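Local coordinates for cystathionine beta-lyase family protein, YNBB B.subtilis ortholog (Clostridium acetobutylicum, PDB 3HVY) that is probably a pyridoxal-phosphate-dependent carbon-sulfur lyase of the methionine gamma-lyase family, with a putative role in aluminium resistance, at residues Ile237-Leu242 against Gly255-Lys260. Residues are numbered along the deposited sequence; the frame is centred on the assembly and turned at random.
Sequences IIAGSL and GYIAGK
One face of the Y256 ring lies over the backbone at A239-G240. Its chi1 of 74° sets CG between the backbone N and the carbonyl carbon, on the face where the ring meets G240. G240 N sits over the ring centre, 3.6 Å above its plane, and A239 C lies toward the rim. Y256 CE1 comes within 3.3 Å of G240 CA. G240 has no side chain, and the ring packs directly against its backbone. I238 CD1 reaches the ring edge in plane, 4.0 Å from Y256 CE2. L242 CD2 also lies near the ring plane, beside Y256 CD1, while L242 CG packs on G255 N. I238 CG1 covers A258 CB on the same face of the sheet.

On the other face, I237, A239 and I257 form an apolar group. I237 CG1 is anti to the backbone N (chi1 -176°). The I237 and I257 side chains cross, with I237 CD1 3.5 Å from I257 CG2, tighter than usual van der Waals contact. A239 CB lies near I257 CG1. Helix 101-111 packs on this side against I237, A239 and I257.

Strands 237-241 and 255-259 run antiparallel. I238 and A258 exchange two backbone hydrogen bonds, and so do G240 and Y256. I238 N to A258 O is the shortest of the four at 2.7 Å. G259 pairs with I237 at backbone angles that call for glycine. In the large mixed sheet, strand 214-218 flanks one side of the pair and strand 91-95 the other. This is the sheet of a PLP-dependent transferase fold; the lysine that carries the cofactor, K244, lies in the connection between the two strands.

F87 meets the Y256 ring at about 20°. The chemistry implies a buried tyrosine whose hydroxyl is satisfied by hydrogen bonds to E223 and N219 and whose ring has G240 backbone over one face and methyl groups of I238 and L242 at its edge.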
# COMPACT_ATOMS: atom_id res chain seq x y z
N ILE D 237 -26.38 16.44 11.67
CA ILE D 237 -25.18 16.12 10.99
C ILE D 237 -24.00 16.38 11.91
O ILE D 237 -23.99 17.33 12.71
CB ILE D 237 -25.08 16.88 9.63
CG1 ILE D 237 -23.85 16.46 8.84
CG2 ILE D 237 -25.24 18.40 9.80
CD1 ILE D 237 -23.76 17.05 7.38
N ILE D 238 -23.04 15.48 11.84
CA ILE D 238 -21.80 15.56 12.63
C ILE D 238 -20.61 15.30 11.70
O ILE D 238 -20.78 14.78 10.61
CB ILE D 238 -21.79 14.59 13.83
CG1 ILE D 238 -21.74 13.12 13.37
CG2 ILE D 238 -23.00 14.81 14.73
CD1 ILE D 238 -21.57 12.14 14.55
N ALA D 239 -19.41 15.68 12.15
CA ALA D 239 -18.18 15.49 11.40
C ALA D 239 -17.04 15.30 12.36
O ALA D 239 -17.07 15.81 13.51
CB ALA D 239 -17.87 16.67 10.46
N GLY D 240 -16.03 14.57 11.89
CA GLY D 240 -14.83 14.28 12.68
C GLY D 240 -13.66 13.77 11.88
O GLY D 240 -13.78 13.60 10.68
N SER D 241 -12.54 13.53 12.57
CA SER D 241 -11.26 13.12 11.98
C SER D 241 -10.97 11.68 12.31
O SER D 241 -11.17 11.25 13.43
CB SER D 241 -10.10 13.98 12.53
OG SER D 241 -8.82 13.49 12.11
N LEU D 242 -10.53 10.92 11.31
CA LEU D 242 -10.24 9.50 11.52
C LEU D 242 -8.90 9.31 12.22
O LEU D 242 -8.60 8.21 12.66
CB LEU D 242 -10.24 8.70 10.22
CG LEU D 242 -11.51 8.60 9.38
CD1 LEU D 242 -11.35 7.64 8.12
CD2 LEU D 242 -12.69 8.24 10.20
N GLY D 255 -11.54 11.29 7.30
CA GLY D 255 -12.57 11.97 8.08
C GLY D 255 -13.92 11.31 7.82
O GLY D 255 -14.05 10.45 6.94
N TYR D 256 -14.92 11.74 8.59
CA TYR D 256 -16.25 11.24 8.44
C TYR D 256 -17.27 12.38 8.57
O TYR D 256 -17.00 13.40 9.20
CB TYR D 256 -16.54 10.11 9.44
CG TYR D 256 -16.73 10.56 10.88
CD1 TYR D 256 -15.64 10.66 11.74
CD2 TYR D 256 -18.00 10.91 11.36
CE1 TYR D 256 -15.82 11.12 13.05
CE2 TYR D 256 -18.18 11.37 12.67
CZ TYR D 256 -17.08 11.46 13.51
OH TYR D 256 -17.19 11.90 14.81
N ILE D 257 -18.40 12.18 7.90
CA ILE D 257 -19.59 12.99 8.04
C ILE D 257 -20.74 12.02 8.22
O ILE D 257 -20.80 11.01 7.55
CB ILE D 257 -19.84 13.88 6.84
CG1 ILE D 257 -18.69 14.84 6.66
CG2 ILE D 257 -21.26 14.63 7.01
CD1 ILE D 257 -18.80 15.78 5.46
N ALA D 258 -21.63 12.30 9.17
CA ALA D 258 -22.74 11.41 9.49
C ALA D 258 -23.96 12.24 9.86
O ALA D 258 -23.87 13.30 10.48
CB ALA D 258 -22.41 10.46 10.63
N GLY D 259 -25.12 11.71 9.50
CA GLY D 259 -26.38 12.40 9.76
C GLY D 259 -27.51 12.03 8.81
O GLY D 259 -27.54 10.93 8.24
N LYS D 260 -28.45 12.95 8.66
CA LYS D 260 -29.54 12.78 7.74
C LYS D 260 -29.01 12.66 6.34
O LYS D 260 -28.11 13.37 5.97
CB LYS D 260 -30.53 13.97 7.87
CG LYS D 260 -31.12 13.98 9.29
CD LYS D 260 -32.53 14.37 9.42
CE LYS D 260 -33.01 14.19 10.89
NZ LYS D 260 -33.74 12.90 11.15